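Side-chain contacts in PP1b (Porcine reproductive and respiratory syndrome virus, PDB 6JDR), which probably hydrolyses ATP to unwind RNA and DNA duplexes with 5' to 3' polarity, as the nsp10 helicase part of a viral replicase polyprotein: residues Arg324-Ile329 against His395-Leu400; Arg303-Glu308 against Arg405-Ile410; Gln288-Asp293 against Leu352-Ala357. The protein carries 1 engineered substitution. All blocks are in the same frame, centred on the assembly; numbering follows the deposited sequence.

Interaction 1 (Arg324-Ile329 against His395-Leu400)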
loop_
_atom_site.group_PDB
_atom_site.type_symbol
_atom_site.label_atom_id
_atom_site.label_comp_id
_atom_site.label_asym_id
_atom_site.label_seq_id
_atom_site.Cartn_x
_atom_site.Cartn_y
_atom_site.Cartn_z
ATOM N N ARG A 324 36.297 19.199 -22.805
ATOM C CA ARG A 324 37.035 18.011 -22.377
ATOM C C ARG A 324 38.487 18.344 -22.064
ATOM O O ARG A 324 39.152 19.024 -22.841
ATOM C CB ARG A 324 37.030 16.945 -23.466
ATOM C CG ARG A 324 35.682 16.316 -23.763
ATOM C CD ARG A 324 35.795 15.430 -24.993
ATOM N NE ARG A 324 36.888 14.466 -24.855
ATOM C CZ ARG A 324 37.611 13.970 -25.859
ATOM N NH1 ARG A 324 37.385 14.327 -27.119
ATOM N NH2 ARG A 324 38.581 13.105 -25.595
ATOM N N GLU A 325 38.971 17.840 -20.931
ATOM C CA GLU A 325 40.364 17.996 -20.519
ATOM C C GLU A 325 40.884 16.658 -20.021
ATOM O O GLU A 325 40.122 15.862 -19.478
ATOM C CB GLU A 325 40.475 19.031 -19.399
ATOM C CG GLU A 325 39.870 20.385 -19.738
ATOM C CD GLU A 325 39.907 21.362 -18.579
ATOM O OE1 GLU A 325 40.419 21.002 -17.498
ATOM O OE2 GLU A 325 39.420 22.500 -18.756
ATOM N N ASP A 326 42.179 16.413 -20.203
ATOM C CA ASP A 326 42.804 15.179 -19.731
ATOM C C ASP A 326 42.057 13.965 -20.320
ATOM O O ASP A 326 41.873 13.901 -21.535
ATOM C CB ASP A 326 42.859 15.178 -18.192
ATOM C CG ASP A 326 43.840 14.156 -17.629
ATOM O OD1 ASP A 326 44.089 13.124 -18.288
ATOM O OD2 ASP A 326 44.354 14.388 -16.512
ATOM N N SER A 327 41.604 13.033 -19.482
ATOM C CA SER A 327 40.935 11.820 -19.951
ATOM C C SER A 327 39.407 11.905 -19.814
ATOM O O SER A 327 38.736 10.886 -19.645
ATOM C CB SER A 327 41.467 10.617 -19.169
ATOM O OG SER A 327 41.242 10.781 -17.779
ATOM N N ALA A 328 38.861 13.117 -19.897
ATOM C CA ALA A 328 37.419 13.325 -19.806
ATOM C C ALA A 328 36.735 12.923 -21.107
ATOM O O ALA A 328 37.348 12.955 -22.172
ATOM C CB ALA A 328 37.115 14.778 -19.485
ATOM N N ILE A 329 35.459 12.559 -21.007
ATOM C CA ILE A 329 34.656 12.171 -22.168
ATOM C C ILE A 329 33.320 12.898 -22.166
ATOM O O ILE A 329 32.901 13.441 -21.141
ATOM C CB ILE A 329 34.399 10.650 -22.198
ATOM C CG1 ILE A 329 33.687 10.191 -20.916
ATOM C CG2 ILE A 329 35.712 9.901 -22.382
ATOM C CD1 ILE A 329 33.258 8.741 -20.937
ATOM N N HIS A 395 41.471 6.280 -8.669
ATOM C CA HIS A 395 42.713 6.695 -9.322
ATOM C C HIS A 395 42.581 8.098 -9.911
ATOM O O HIS A 395 41.472 8.595 -10.111
ATOM C CB HIS A 395 43.092 5.716 -10.440
ATOM C CG HIS A 395 43.422 4.338 -9.955
ATOM N ND1 HIS A 395 44.587 4.046 -9.280
ATOM C CD2 HIS A 395 42.746 3.169 -10.064
ATOM C CE1 HIS A 395 44.611 2.759 -8.984
ATOM N NE2 HIS A 395 43.507 2.203 -9.449
ATOM N N ARG A 396 43.723 8.729 -10.181
ATOM C CA ARG A 396 43.759 10.019 -10.870
ATOM C C ARG A 396 45.022 10.121 -11.723
ATOM O O ARG A 396 46.055 10.628 -11.274
ATOM C CB ARG A 396 43.673 11.183 -9.875
ATOM C CG ARG A 396 43.655 12.552 -10.543
ATOM C CD ARG A 396 43.000 13.614 -9.673
ATOM N NE ARG A 396 43.745 13.877 -8.442
ATOM C CZ ARG A 396 43.395 14.777 -7.523
ATOM N NH1 ARG A 396 42.303 15.521 -7.678
ATOM N NH2 ARG A 396 44.142 14.937 -6.436
ATOM N N ASP A 397 44.919 9.620 -12.953
ATOM C CA ASP A 397 46.015 9.633 -13.920
ATOM C C ASP A 397 47.226 8.855 -13.386
ATOM O O ASP A 397 48.291 9.423 -13.134
ATOM C CB ASP A 397 46.380 11.077 -14.300
ATOM C CG ASP A 397 46.887 11.198 -15.728
ATOM O OD1 ASP A 397 47.698 10.347 -16.154
ATOM O OD2 ASP A 397 46.470 12.147 -16.427
ATOM N N GLU A 398 47.030 7.547 -13.214
ATOM C CA GLU A 398 48.063 6.635 -12.713
ATOM C C GLU A 398 48.556 7.037 -11.320
ATOM O O GLU A 398 49.760 7.113 -11.072
ATOM C CB GLU A 398 49.242 6.545 -13.697
ATOM C CG GLU A 398 48.850 6.323 -15.154
ATOM C CD GLU A 398 48.052 5.050 -15.380
ATOM O OE1 GLU A 398 48.191 4.094 -14.588
ATOM O OE2 GLU A 398 47.286 5.004 -16.367
ATOM N N GLN A 399 47.612 7.286 -10.417
ATOM C CA GLN A 399 47.933 7.698 -9.053
ATOM C C GLN A 399 46.719 7.529 -8.147
ATOM O O GLN A 399 45.699 8.188 -8.346
ATOM C CB GLN A 399 48.393 9.156 -9.034
ATOM N N LEU A 400 46.833 6.647 -7.155
ATOM C CA LEU A 400 45.725 6.354 -6.245
ATOM C C LEU A 400 45.503 7.491 -5.250
ATOM O O LEU A 400 46.460 8.087 -4.752
ATOM C CB LEU A 400 45.984 5.049 -5.489
#
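Asp326 meets Asp397 carboxylate to carboxylate, at the surface between two loops. From CB, which points at 395-400, the Asp326 chain turns so that CG lies beside its own carbonyl carbon (chi1 -163°). CG comes 3.5 Å from OD2 of Asp397. Beyond it the group forks, and both prongs close on that same oxygen: OD1 of Asp326 stands 3.2 Å from OD2 of Asp397, and OD2 of Asp326 stands 3.1 Å from it. The two carboxylate planes are turned 45° apart, with no hydrogen bond between them. A salt bridge from Asp326 OD2 to Arg312, which also takes up Glu325, probably offsets part of the repulsion. The closeness of Asp397 could raise the proton affinity of either acid.

Arg324 reaches across the turn, and its NE donates to Ala328 O at 3.1 Å, with the oxygen in the guanidinium plane. Asp326 takes the second position of a type II' beta turn, where its positive phi is unusual for a residue with a CB, but an acid at this exposed corner can pair with Arg312. The turn, Glu325 to Ala328, links parallel strands 315-318 and 329-330 of the helicase core.

Interaction 2 (Arg303-Glu308 against Arg405-Ile410)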
loop_
_atom_site.group_PDB
_atom_site.type_symbol
_atom_site.label_atom_id
_atom_site.label_comp_id
_atom_site.label_asym_id
_atom_site.label_seq_id
_atom_site.Cartn_x
_atom_site.Cartn_y
_atom_site.Cartn_z
ATOM N N ARG A 303 26.668 9.146 -3.335
ATOM C CA ARG A 303 27.003 10.478 -2.831
ATOM C C ARG A 303 26.829 11.536 -3.918
ATOM O O ARG A 303 27.167 11.306 -5.077
ATOM C CB ARG A 303 28.439 10.504 -2.299
ATOM C CG ARG A 303 28.816 11.786 -1.569
ATOM C CD ARG A 303 30.269 11.762 -1.120
ATOM N NE ARG A 303 30.487 10.852 0.006
ATOM C CZ ARG A 303 31.678 10.556 0.525
ATOM N NH1 ARG A 303 32.791 11.087 0.025
ATOM N NH2 ARG A 303 31.761 9.715 1.550
ATOM N N VAL A 304 26.297 12.690 -3.528
ATOM C CA VAL A 304 26.133 13.819 -4.435
ATOM C C VAL A 304 26.694 15.071 -3.770
ATOM O O VAL A 304 26.239 15.469 -2.695
ATOM C CB VAL A 304 24.652 14.038 -4.810
ATOM C CG1 VAL A 304 24.497 15.274 -5.691
ATOM C CG2 VAL A 304 24.093 12.803 -5.504
ATOM N N THR A 305 27.683 15.682 -4.420
ATOM C CA THR A 305 28.389 16.834 -3.870
ATOM C C THR A 305 28.473 17.942 -4.915
ATOM O O THR A 305 28.895 17.694 -6.041
ATOM C CB THR A 305 29.818 16.444 -3.441
ATOM O OG1 THR A 305 29.815 15.127 -2.872
ATOM C CG2 THR A 305 30.369 17.438 -2.429
ATOM N N TYR A 306 28.071 19.155 -4.534
ATOM C CA TYR A 306 28.121 20.319 -5.424
ATOM C C TYR A 306 29.357 21.174 -5.146
ATOM O O TYR A 306 29.354 22.014 -4.242
ATOM C CB TYR A 306 26.846 21.157 -5.292
ATOM C CG TYR A 306 25.656 20.539 -5.992
ATOM C CD1 TYR A 306 25.235 21.003 -7.238
ATOM C CD2 TYR A 306 24.961 19.478 -5.419
ATOM C CE1 TYR A 306 24.150 20.433 -7.885
ATOM C CE2 TYR A 306 23.875 18.902 -6.059
ATOM C CZ TYR A 306 23.473 19.381 -7.293
ATOM O OH TYR A 306 22.394 18.807 -7.926
ATOM N N VAL A 307 30.404 20.951 -5.937
ATOM C CA VAL A 307 31.682 21.657 -5.778
ATOM C C VAL A 307 31.651 23.061 -6.388
ATOM O O VAL A 307 31.033 23.283 -7.430
ATOM C CB VAL A 307 32.862 20.859 -6.384
ATOM C CG1 VAL A 307 32.971 19.493 -5.722
ATOM C CG2 VAL A 307 32.729 20.713 -7.898
ATOM N N GLU A 308 32.328 24.000 -5.731
ATOM C CA GLU A 308 32.361 25.398 -6.172
ATOM C C GLU A 308 33.425 25.645 -7.245
ATOM O O GLU A 308 33.362 26.644 -7.964
ATOM C CB GLU A 308 32.611 26.331 -4.979
ATOM C CG GLU A 308 31.591 26.213 -3.849
ATOM C CD GLU A 308 30.183 26.614 -4.260
ATOM O OE1 GLU A 308 30.029 27.630 -4.975
ATOM O OE2 GLU A 308 29.227 25.916 -3.858
ATOM N N ARG A 405 34.490 11.019 4.354
ATOM C CA ARG A 405 33.077 11.414 4.420
ATOM C C ARG A 405 32.811 12.913 4.236
ATOM O O ARG A 405 31.750 13.291 3.736
ATOM C CB ARG A 405 32.452 10.936 5.738
ATOM C CG ARG A 405 33.094 11.493 7.003
ATOM C CD ARG A 405 32.406 10.957 8.248
ATOM N NE ARG A 405 31.101 11.579 8.469
ATOM C CZ ARG A 405 30.245 11.236 9.431
ATOM N NH1 ARG A 405 30.534 10.256 10.285
ATOM N NH2 ARG A 405 29.084 11.874 9.538
ATOM N N ASN A 406 33.759 13.758 4.641
ATOM C CA ASN A 406 33.637 15.212 4.468
ATOM C C ASN A 406 34.304 15.757 3.193
ATOM O O ASN A 406 34.524 16.965 3.077
ATOM C CB ASN A 406 34.191 15.932 5.703
ATOM C CG ASN A 406 33.339 15.709 6.940
ATOM O OD1 ASN A 406 32.149 16.027 6.950
ATOM N ND2 ASN A 406 33.944 15.170 7.996
ATOM N N ASN A 407 34.603 14.873 2.238
ATOM C CA ASN A 407 35.223 15.253 0.960
ATOM C C ASN A 407 36.539 16.020 1.123
ATOM O O ASN A 407 36.714 17.105 0.563
ATOM C CB ASN A 407 34.240 16.051 0.088
ATOM C CG ASN A 407 33.041 15.229 -0.351
ATOM O OD1 ASN A 407 33.191 14.118 -0.859
ATOM N ND2 ASN A 407 31.845 15.776 -0.165
ATOM N N ARG A 408 37.451 15.443 1.902
ATOM C CA ARG A 408 38.803 15.972 2.061
ATOM C C ARG A 408 39.792 14.934 1.548
ATOM O O ARG A 408 39.688 13.753 1.887
ATOM C CB ARG A 408 39.085 16.291 3.528
ATOM N N GLU A 409 40.746 15.373 0.730
ATOM C CA GLU A 409 41.726 14.465 0.137
ATOM C C GLU A 409 42.740 13.999 1.180
ATOM O O GLU A 409 43.814 14.585 1.325
ATOM C CB GLU A 409 42.441 15.136 -1.038
ATOM C CG GLU A 409 41.518 15.496 -2.191
ATOM C CD GLU A 409 42.261 16.038 -3.397
ATOM O OE1 GLU A 409 43.287 15.443 -3.788
ATOM O OE2 GLU A 409 41.810 17.058 -3.961
ATOM N N ILE A 410 42.378 12.944 1.907
ATOM C CA ILE A 410 43.239 12.372 2.939
ATOM C C ILE A 410 44.007 11.183 2.365
ATOM O O ILE A 410 43.462 10.399 1.586
ATOM C CB ILE A 410 42.423 11.932 4.175
ATOM C CG1 ILE A 410 41.691 13.134 4.783
ATOM C CG2 ILE A 410 43.329 11.294 5.222
ATOM C CD1 ILE A 410 40.720 12.781 5.890
#
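This is a small, mainly polar contact between an edge strand and a loop: Arg303 and Thr305 on strand 303-307, at the border of the five-stranded parallel sheet, face the 405-410 loop, with Asn407 as the residue both of them meet. Arg303 and Thr305 lie two apart on the strand, and both point toward the loop.

Asn407 divides its amide between them. Its OD1 receives a weak hydrogen bond from Arg303 NH1, 3.2 Å long and bent to 130° at the hydrogen. The guanidinium and amide planes stand 75° apart, which suits a glancing contact better than a flat pairing. Its ND2 turns to Thr305 and lies 3.2 Å from the methyl CG2. Asparagine suits this corner because its backbone is in the left-handed region, which this residue tolerates well.

Arg303 arrives extended through chi1 and chi2, then bends at chi3 (-73°), and that kink brings the guanidinium against the loop, with Arg405 O over one face, 4.1 Å above the plane of the Arg303 group. NH2 of Arg303 is 3.6 Å from CA of Arg405. The stronger grip on NH2 comes from outside the two segments, where it donates to Thr388 O and Val390 O; NH1 also makes a weak bond to Asp404 O, next to the 405-410 segment. A long, multidonor side chain is thus well chosen, since this buried charge is spread over several backbone carbonyls.

Thr305 and Asn407 also touch Phe369 on the adjacent strand 367-371. The whole is a flank of a parallel alpha/beta sheet, consistent with the second RecA-like domain of a superfamily 1 helicase, where the loop between strand 400-403 and helix 425-432 lies against the edge strand.

Interaction 3 (Gln288-Asp293 against Leu352-Ala357)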
loop_
_atom_site.group_PDB
_atom_site.type_symbol
_atom_site.label_atom_id
_atom_site.label_comp_id
_atom_site.label_asym_id
_atom_site.label_seq_id
_atom_site.Cartn_x
_atom_site.Cartn_y
_atom_site.Cartn_z
ATOM N N GLN A 288 13.185 9.134 -11.469
ATOM C CA GLN A 288 11.855 8.505 -11.514
ATOM C C GLN A 288 10.913 9.054 -12.603
ATOM O O GLN A 288 10.285 8.268 -13.313
ATOM C CB GLN A 288 11.180 8.562 -10.132
ATOM C CG GLN A 288 9.858 7.807 -10.037
ATOM C CD GLN A 288 9.986 6.337 -10.407
ATOM O OE1 GLN A 288 10.541 5.542 -9.648
ATOM N NE2 GLN A 288 9.471 5.969 -11.578
ATOM N N PRO A 289 10.820 10.393 -12.757
ATOM C CA PRO A 289 9.989 10.978 -13.818
ATOM C C PRO A 289 10.112 10.349 -15.214
ATOM O O PRO A 289 9.159 10.415 -15.990
ATOM C CB PRO A 289 10.461 12.427 -13.853
ATOM C CG PRO A 289 10.812 12.719 -12.438
ATOM C CD PRO A 289 11.374 11.441 -11.876
ATOM N N ASP A 290 11.262 9.752 -15.527
ATOM C CA ASP A 290 11.480 9.104 -16.827
ATOM C C ASP A 290 11.000 7.655 -16.936
ATOM O O ASP A 290 11.142 7.050 -18.001
ATOM C CB ASP A 290 12.971 9.138 -17.196
ATOM C CG ASP A 290 13.389 10.453 -17.800
ATOM O OD1 ASP A 290 13.372 10.562 -19.043
ATOM O OD2 ASP A 290 13.717 11.379 -17.032
ATOM N N TYR A 291 10.447 7.090 -15.864
ATOM C CA TYR A 291 10.083 5.668 -15.865
ATOM C C TYR A 291 8.686 5.409 -15.314
ATOM O O TYR A 291 8.232 6.101 -14.405
ATOM C CB TYR A 291 11.117 4.867 -15.068
ATOM C CG TYR A 291 12.515 5.003 -15.621
ATOM C CD1 TYR A 291 12.950 4.187 -16.661
ATOM C CD2 TYR A 291 13.392 5.968 -15.128
ATOM C CE1 TYR A 291 14.226 4.314 -17.185
ATOM C CE2 TYR A 291 14.670 6.102 -15.645
ATOM C CZ TYR A 291 15.080 5.272 -16.675
ATOM O OH TYR A 291 16.343 5.390 -17.201
ATOM N N ARG A 292 8.010 4.407 -15.877
ATOM C CA ARG A 292 6.706 3.974 -15.377
ATOM C C ARG A 292 6.843 3.265 -14.035
ATOM O O ARG A 292 6.155 3.611 -13.076
ATOM C CB ARG A 292 6.018 3.026 -16.361
ATOM C CG ARG A 292 5.455 3.681 -17.617
ATOM C CD ARG A 292 6.129 3.174 -18.887
ATOM N NE ARG A 292 5.170 2.878 -19.954
ATOM C CZ ARG A 292 5.489 2.332 -21.127
ATOM N NH1 ARG A 292 6.754 2.024 -21.414
ATOM N NH2 ARG A 292 4.539 2.100 -22.026
ATOM N N ASP A 293 7.731 2.273 -13.975
ATOM C CA ASP A 293 7.943 1.486 -12.756
ATOM C C ASP A 293 8.514 2.337 -11.632
ATOM O O ASP A 293 9.307 3.241 -11.878
ATOM C CB ASP A 293 8.911 0.327 -13.014
ATOM C CG ASP A 293 8.383 -0.670 -14.018
ATOM O OD1 ASP A 293 7.451 -0.325 -14.773
ATOM O OD2 ASP A 293 8.914 -1.797 -14.056
ATOM N N LEU A 352 22.832 21.520 -21.066
ATOM C CA LEU A 352 22.314 20.302 -20.453
ATOM C C LEU A 352 20.814 20.143 -20.656
ATOM O O LEU A 352 20.045 21.030 -20.298
ATOM C CB LEU A 352 22.633 20.329 -18.958
ATOM C CG LEU A 352 22.564 19.022 -18.173
ATOM C CD1 LEU A 352 23.580 18.013 -18.683
ATOM C CD2 LEU A 352 22.793 19.314 -16.698
ATOM N N ASN A 353 20.410 19.013 -21.237
ATOM C CA ASN A 353 18.993 18.649 -21.348
ATOM C C ASN A 353 18.676 17.407 -20.506
ATOM O O ASN A 353 19.573 16.841 -19.878
ATOM C CB ASN A 353 18.596 18.441 -22.818
ATOM C CG ASN A 353 19.235 17.213 -23.444
ATOM O OD1 ASN A 353 19.586 16.256 -22.760
ATOM N ND2 ASN A 353 19.378 17.236 -24.758
ATOM N N ARG A 354 17.410 16.991 -20.494
ATOM C CA ARG A 354 16.980 15.799 -19.746
ATOM C C ARG A 354 17.742 14.539 -20.139
ATOM O O ARG A 354 18.276 13.844 -19.276
ATOM C CB ARG A 354 15.473 15.549 -19.909
ATOM C CG ARG A 354 14.645 15.858 -18.673
ATOM C CD ARG A 354 14.643 14.703 -17.676
ATOM N NE ARG A 354 14.516 15.163 -16.291
ATOM C CZ ARG A 354 14.501 14.367 -15.219
ATOM N NH1 ARG A 354 14.591 13.046 -15.347
ATOM N NH2 ARG A 354 14.394 14.896 -14.004
ATOM N N GLN A 355 17.785 14.244 -21.436
ATOM C CA GLN A 355 18.429 13.026 -21.920
ATOM C C GLN A 355 19.886 12.943 -21.461
ATOM O O GLN A 355 20.291 11.934 -20.886
ATOM C CB GLN A 355 18.346 12.940 -23.446
ATOM N N ARG A 356 20.653 14.007 -21.705
ATOM C CA ARG A 356 22.066 14.083 -21.296
ATOM C C ARG A 356 22.232 14.000 -19.781
ATOM O O ARG A 356 23.124 13.318 -19.282
ATOM C CB ARG A 356 22.710 15.393 -21.764
ATOM C CG ARG A 356 22.869 15.552 -23.267
ATOM C CD ARG A 356 23.702 16.789 -23.589
ATOM N NE ARG A 356 23.440 17.304 -24.934
ATOM C CZ ARG A 356 23.864 16.740 -26.066
ATOM N NH1 ARG A 356 24.582 15.618 -26.051
ATOM N NH2 ARG A 356 23.561 17.301 -27.233
ATOM N N ALA A 357 21.383 14.721 -19.056
ATOM C CA ALA A 357 21.442 14.730 -17.597
ATOM C C ALA A 357 21.093 13.364 -17.020
ATOM O O ALA A 357 21.698 12.931 -16.046
ATOM C CB ALA A 357 20.519 15.799 -17.030
#
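Asp290 and Arg354 form a salt bridge through one oxygen and one nitrogen. NH1 of Arg354 donates to OD2 of Asp290 in a bond bent at the hydrogen; its modelled length, 2.5 Å, is doubtfully short. The carboxylate oxygen is met nearly along its C-O axis, and it sits 25° out of the guanidinium plane. The two flat groups are 23° from parallel, but this is not a two-pronged pairing: NE and NH2 are both satisfied outside the two segments, NH2 by Val380 O, and Phe381 makes a cation-pi contact with Arg354. Arg354 reaches this spot by bending at chi2 and chi3.

Amides hold the local backbone shape on each side. Gln288 NE2 donates to Asp293 O at 2.7 Å and weakly to Tyr291 O, while its OE1 ties the segment to Leu295 N on the next strand. Asn353, the N-cap of helix 354-361, accepts the hydrogen of Arg356 N on OD1 at 2.7 Å and 170°.

A sulfate, probably from the crystallisation liquor, lies about 5 Å from the Arg354 side chain. With a single bent bond between the charges, this is a thin surface salt bridge, probably weakened by competition with water.

In the fold
Along the chain the segments run 288-293, 303-308, 324-329, 352-357, 395-400, 405-410. Interaction 1 is nested inside the loop closed by interaction 2, whereas interaction 3 crosses both. Interactions 1 and 2 have centres about 18 Å apart and touch through a salt bridge between Arg396 and Glu409. The centre of interaction 3 stands about 27 Å and 25 Å from theirs, without contact. It joins the turn leading to strand 294-297 of the seven-stranded sheet to helix 354-361, beside the five-stranded sheet, and so probably spans two RecA-like domains. Interaction 2 sets the 405-410 loop against edge strand 303-307, and interaction 1 is a close approach of two loops, both away from the zinc sites.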